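Local structure of GCN5-related N-acetyltransferase (Arthrobacter sp., 2R1I) at residues P25-M39 / L61-L74. The protein belongs to the GNAT family and probably transfers an acetyl group from acetyl-CoA to an amine, though its substrate is not established. Residues are numbered along the deposited sequence; the frame is centred on the assembly and turned at random.
Sequences PRRATPADAATVAQM and LSHLLAGEDVVVLL
Arg26 and Leu74 form an antiparallel hydrogen-bonded pair, Arg26 N to Leu74 O at 2.9 Å and Leu74 N to Arg26 O at 2.8 Å; Ala28 N also donates to Val72 O. On one sheet face the Arg26 chain, its CG set between backbone N and carbonyl carbon (chi1 69°), runs extended across Leu74, whose CD1 lies 3.6 Å from Arg26 NH2 over one guanidinium face. Arg26 NH1 and NH2 bond Asp32 OD2 and OD1 respectively, a two-pronged salt bridge, and Asp32 OD2 also accepts Thr29 N with its anti lone pair; one carboxylate thus joins the arginine to the turn that leads into helix 33-47 and holds the guanidinium's orientation. Arg27 departs on the other face with CG anti to the backbone N and stays extended, crossing Val71, whose CG2 lies over one guanidinium face. Its NH1 meets the syn lone pair of Glu68 OE1 at 3.1 Å in a salt bridge; Arg27 NH2 adds weak bonds to both Glu68 oxygens, and the guanidinium and carboxylate planes stand 72° apart. Waters bonded to Arg27 NE and NH2 tie it to Val72 N and Val70 O, bridging where the strands diverge. Beneath helix 33-47, Val36 CG1 crosses Leu61 at about a right angle, 3.7 Å from Leu61 CD1, and Val36 CG2 meets Val72 CG1 tip to tip (4.1 Å), while Leu65 CD1 packs against Ala33 CA at 3.8 Å. Helix 33-39 crosses strand 70-74 at 81°. Edge strand 26-27, helices 33-47 and 54-64, and strand 70-75 returning antiparallel beside the first make up the N-terminal β1-α1-α2-β2 unit of the GNAT fold.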
loop_
_atom_site.group_PDB
_atom_site.type_symbol
_atom_site.label_atom_id
_atom_site.label_comp_id
_atom_site.label_asym_id
_atom_site.label_seq_id
_atom_site.Cartn_x
_atom_site.Cartn_y
_atom_site.Cartn_z
ATOM N N PRO A 25 -10.818 21.343 -1.323
ATOM C CA PRO A 25 -9.591 21.044 -2.078
ATOM C C PRO A 25 -9.851 20.762 -3.545
ATOM O O PRO A 25 -10.932 20.366 -3.922
ATOM C CB PRO A 25 -9.048 19.784 -1.397
ATOM C CG PRO A 25 -9.600 19.923 0.046
ATOM C CD PRO A 25 -10.956 20.506 -0.126
ATOM N N ARG A 26 -8.859 21.028 -4.372
ATOM C CA ARG A 26 -8.975 20.776 -5.796
ATOM C C ARG A 26 -7.919 19.743 -6.199
ATOM O O ARG A 26 -6.863 19.648 -5.600
ATOM C CB ARG A 26 -8.809 22.064 -6.609
ATOM C CG ARG A 26 -7.445 22.619 -6.599
ATOM C CD ARG A 26 -7.408 23.873 -7.466
ATOM N NE ARG A 26 -6.059 24.405 -7.555
ATOM C CZ ARG A 26 -5.131 24.004 -8.434
ATOM N NH1 ARG A 26 -5.374 23.023 -9.319
ATOM N NH2 ARG A 26 -3.937 24.579 -8.420
ATOM N N ARG A 27 -8.229 18.994 -7.225
ATOM C CA ARG A 27 -7.281 18.036 -7.777
ATOM C C ARG A 27 -6.234 18.764 -8.594
ATOM O O ARG A 27 -6.576 19.553 -9.500
ATOM C CB ARG A 27 -8.019 17.016 -8.634
ATOM C CG ARG A 27 -7.079 15.960 -9.192
ATOM C CD ARG A 27 -7.782 14.803 -9.721
ATOM N NE ARG A 27 -6.837 13.921 -10.366
ATOM C CZ ARG A 27 -7.167 12.877 -11.105
ATOM N NH1 ARG A 27 -8.429 12.565 -11.288
ATOM N NH2 ARG A 27 -6.226 12.141 -11.636
ATOM N N ALA A 28 -4.961 18.476 -8.296
ATOM C CA ALA A 28 -3.813 18.937 -9.077
ATOM C C ALA A 28 -3.840 18.324 -10.492
ATOM O O ALA A 28 -4.041 17.120 -10.646
ATOM C CB ALA A 28 -2.498 18.526 -8.399
ATOM N N THR A 29 -3.650 19.173 -11.483
ATOM C CA THR A 29 -3.576 18.795 -12.909
ATOM C C THR A 29 -2.101 18.755 -13.319
ATOM O O THR A 29 -1.220 19.218 -12.572
ATOM C CB THR A 29 -4.266 19.851 -13.781
ATOM O OG1 THR A 29 -3.478 21.051 -13.789
ATOM C CG2 THR A 29 -5.656 20.125 -13.302
ATOM N N PRO A 30 -1.818 18.231 -14.537
ATOM C CA PRO A 30 -0.441 18.287 -14.982
ATOM C C PRO A 30 0.186 19.692 -14.943
ATOM O O PRO A 30 1.393 19.826 -14.724
ATOM C CB PRO A 30 -0.533 17.716 -16.408
ATOM C CG PRO A 30 -1.638 16.720 -16.328
ATOM C CD PRO A 30 -2.673 17.489 -15.490
ATOM N N ALA A 31 -0.616 20.740 -15.110
ATOM C CA ALA A 31 -0.080 22.121 -15.094
ATOM C C ALA A 31 0.430 22.517 -13.710
ATOM O O ALA A 31 1.162 23.492 -13.542
ATOM C CB ALA A 31 -1.155 23.120 -15.570
ATOM N N ASP A 32 0.016 21.746 -12.712
ATOM C CA ASP A 32 0.453 21.969 -11.337
ATOM C C ASP A 32 1.721 21.221 -10.961
ATOM O O ASP A 32 2.109 21.259 -9.787
ATOM C CB ASP A 32 -0.655 21.587 -10.353
ATOM C CG ASP A 32 -1.901 22.448 -10.481
ATOM O OD1 ASP A 32 -1.749 23.703 -10.409
ATOM O OD2 ASP A 32 -3.004 21.855 -10.598
ATOM N N ALA A 33 2.367 20.532 -11.904
ATOM C CA ALA A 33 3.555 19.720 -11.548
ATOM C C ALA A 33 4.646 20.508 -10.801
ATOM O O ALA A 33 5.190 20.017 -9.771
ATOM C CB ALA A 33 4.130 18.932 -12.748
ATOM N N ALA A 34 4.965 21.708 -11.264
ATOM C CA ALA A 34 6.012 22.477 -10.628
ATOM C C ALA A 34 5.612 22.938 -9.226
ATOM O O ALA A 34 6.452 22.920 -8.290
ATOM C CB ALA A 34 6.483 23.674 -11.527
ATOM N N THR A 35 4.357 23.358 -9.069
ATOM C CA THR A 35 3.830 23.795 -7.787
ATOM C C THR A 35 3.941 22.680 -6.771
ATOM O O THR A 35 4.489 22.848 -5.653
ATOM C CB THR A 35 2.359 24.257 -7.952
ATOM O OG1 THR A 35 2.361 25.477 -8.694
ATOM C CG2 THR A 35 1.635 24.514 -6.601
ATOM N N VAL A 36 3.473 21.524 -7.176
ATOM C CA VAL A 36 3.446 20.328 -6.308
ATOM C C VAL A 36 4.879 19.904 -5.959
ATOM O O VAL A 36 5.179 19.590 -4.806
ATOM C CB VAL A 36 2.649 19.166 -6.912
ATOM C CG1 VAL A 36 2.768 17.923 -6.032
ATOM C CG2 VAL A 36 1.151 19.554 -7.025
ATOM N N ALA A 37 5.755 19.902 -6.965
ATOM C CA ALA A 37 7.178 19.572 -6.762
ATOM C C ALA A 37 7.802 20.438 -5.672
ATOM O O ALA A 37 8.451 19.931 -4.750
ATOM C CB ALA A 37 7.963 19.711 -8.062
ATOM N N GLN A 38 7.563 21.733 -5.752
ATOM C CA GLN A 38 8.111 22.690 -4.789
ATOM C C GLN A 38 7.512 22.526 -3.402
ATOM O O GLN A 38 8.247 22.557 -2.393
ATOM C CB GLN A 38 7.874 24.114 -5.268
ATOM C CG GLN A 38 8.609 25.173 -4.482
ATOM C CD GLN A 38 10.136 25.083 -4.638
ATOM O OE1 GLN A 38 10.680 25.192 -5.750
ATOM N NE2 GLN A 38 10.827 24.880 -3.521
HETATM N N MSE A 39 6.206 22.304 -3.323
HETATM C CA MSE A 39 5.589 21.999 -2.042
HETATM C C MSE A 39 6.129 20.730 -1.383
HETATM O O MSE A 39 6.406 20.740 -0.161
HETATM C CB MSE A 39 4.080 21.916 -2.172
HETATM C CG MSE A 39 3.462 23.203 -2.634
HETATM SE SE MSE A 39 1.572 22.934 -2.900
HETATM C CE MSE A 39 1.270 22.502 -0.917
ATOM N N LEU A 61 6.126 14.139 -11.545
ATOM C CA LEU A 61 4.748 14.572 -11.379
ATOM C C LEU A 61 4.034 14.901 -12.706
ATOM O O LEU A 61 2.835 14.728 -12.793
ATOM C CB LEU A 61 4.693 15.772 -10.451
ATOM C CG LEU A 61 4.859 15.406 -8.977
ATOM C CD1 LEU A 61 5.346 16.648 -8.308
ATOM C CD2 LEU A 61 3.582 14.819 -8.340
ATOM N N SER A 62 4.774 15.347 -13.714
ATOM C CA SER A 62 4.198 15.601 -15.036
ATOM C C SER A 62 3.717 14.299 -15.638
ATOM O O SER A 62 2.845 14.292 -16.524
ATOM C CB SER A 62 5.214 16.270 -15.955
ATOM O OG SER A 62 5.374 17.612 -15.578
ATOM N N HIS A 63 4.300 13.199 -15.167
ATOM C CA HIS A 63 3.795 11.876 -15.491
ATOM C C HIS A 63 2.594 11.488 -14.639
ATOM O O HIS A 63 1.512 11.258 -15.144
ATOM C CB HIS A 63 4.882 10.808 -15.360
ATOM C CG HIS A 63 4.515 9.542 -16.049
ATOM N ND1 HIS A 63 4.263 8.352 -15.391
ATOM C CD2 HIS A 63 4.287 9.308 -17.360
ATOM C CE1 HIS A 63 3.935 7.432 -16.283
ATOM N NE2 HIS A 63 3.905 7.995 -17.478
ATOM N N LEU A 64 2.792 11.430 -13.328
ATOM C CA LEU A 64 1.773 10.949 -12.408
ATOM C C LEU A 64 0.465 11.735 -12.477
ATOM O O LEU A 64 -0.627 11.129 -12.433
ATOM C CB LEU A 64 2.351 10.936 -10.988
ATOM C CG LEU A 64 3.488 9.987 -10.761
ATOM C CD1 LEU A 64 4.046 10.128 -9.335
ATOM C CD2 LEU A 64 3.081 8.558 -11.071
ATOM N N LEU A 65 0.568 13.062 -12.529
ATOM C CA LEU A 65 -0.612 13.919 -12.528
ATOM C C LEU A 65 -1.450 13.778 -13.838
ATOM O O LEU A 65 -2.613 14.163 -13.867
ATOM C CB LEU A 65 -0.191 15.376 -12.299
ATOM C CG LEU A 65 0.438 15.707 -10.953
ATOM C CD1 LEU A 65 0.817 17.177 -10.818
ATOM C CD2 LEU A 65 -0.523 15.281 -9.816
ATOM N N ALA A 66 -0.830 13.241 -14.898
ATOM C CA ALA A 66 -1.489 12.916 -16.150
ATOM C C ALA A 66 -2.315 11.636 -16.075
ATOM O O ALA A 66 -3.171 11.403 -16.927
ATOM C CB ALA A 66 -0.455 12.743 -17.273
ATOM N N GLY A 67 -2.053 10.801 -15.073
ATOM C CA GLY A 67 -2.797 9.555 -14.841
ATOM C C GLY A 67 -3.705 9.589 -13.622
ATOM O O GLY A 67 -3.996 10.656 -13.055
ATOM N N GLU A 68 -4.134 8.390 -13.231
ATOM C CA GLU A 68 -5.152 8.154 -12.198
ATOM C C GLU A 68 -4.597 7.265 -11.078
ATOM O O GLU A 68 -5.297 7.006 -10.110
ATOM C CB GLU A 68 -6.403 7.459 -12.800
ATOM C CG GLU A 68 -7.015 8.197 -13.969
ATOM C CD GLU A 68 -7.469 9.602 -13.564
ATOM O OE1 GLU A 68 -8.048 9.706 -12.470
ATOM O OE2 GLU A 68 -7.223 10.589 -14.319
ATOM N N ASP A 69 -3.308 6.869 -11.164
ATOM C CA ASP A 69 -2.733 5.961 -10.146
ATOM C C ASP A 69 -2.314 6.685 -8.866
ATOM O O ASP A 69 -2.364 6.132 -7.764
ATOM C CB ASP A 69 -1.562 5.193 -10.734
ATOM C CG ASP A 69 -1.903 4.497 -12.018
ATOM O OD1 ASP A 69 -2.937 3.793 -12.032
ATOM O OD2 ASP A 69 -1.127 4.672 -12.990
ATOM N N VAL A 70 -1.703 7.854 -9.016
ATOM C CA VAL A 70 -1.374 8.748 -7.892
ATOM C C VAL A 70 -2.106 10.040 -8.183
ATOM O O VAL A 70 -2.010 10.601 -9.282
ATOM C CB VAL A 70 0.101 9.038 -7.800
ATOM C CG1 VAL A 70 0.419 10.146 -6.764
ATOM C CG2 VAL A 70 0.841 7.737 -7.432
ATOM N N VAL A 71 -2.898 10.463 -7.200
ATOM C CA VAL A 71 -3.725 11.660 -7.312
ATOM C C VAL A 71 -3.284 12.607 -6.196
ATOM O O VAL A 71 -2.998 12.187 -5.074
ATOM C CB VAL A 71 -5.235 11.288 -7.167
ATOM C CG1 VAL A 71 -6.084 12.612 -6.983
ATOM C CG2 VAL A 71 -5.729 10.365 -8.336
ATOM N N VAL A 72 -3.181 13.895 -6.518
ATOM C CA VAL A 72 -2.758 14.922 -5.547
ATOM C C VAL A 72 -3.900 15.938 -5.430
ATOM O O VAL A 72 -4.455 16.395 -6.435
ATOM C CB VAL A 72 -1.448 15.604 -5.909
ATOM C CG1 VAL A 72 -1.182 16.814 -4.961
ATOM C CG2 VAL A 72 -0.295 14.558 -5.936
ATOM N N LEU A 73 -4.280 16.197 -4.178
ATOM C CA LEU A 73 -5.295 17.232 -3.830
ATOM C C LEU A 73 -4.574 18.419 -3.194
ATOM O O LEU A 73 -3.639 18.219 -2.380
ATOM C CB LEU A 73 -6.436 16.726 -2.932
ATOM C CG LEU A 73 -7.254 15.539 -3.437
ATOM C CD1 LEU A 73 -8.318 15.141 -2.438
ATOM C CD2 LEU A 73 -7.844 15.826 -4.813
ATOM N N LEU A 74 -5.000 19.640 -3.558
ATOM C CA LEU A 74 -4.416 20.881 -3.085
ATOM C C LEU A 74 -5.466 21.691 -2.316
ATOM O O LEU A 74 -6.614 21.769 -2.749
ATOM C CB LEU A 74 -3.923 21.740 -4.246
ATOM C CG LEU A 74 -2.804 21.131 -5.094
ATOM C CD1 LEU A 74 -2.560 21.956 -6.323
ATOM C CD2 LEU A 74 -1.550 21.023 -4.262
HETATM O O HOH W 1 -3.214 12.367 -10.916
HETATM O O HOH W 2 -3.919 14.611 -9.356
HETATM O O HOH W 3 -4.615 15.271 -12.574
#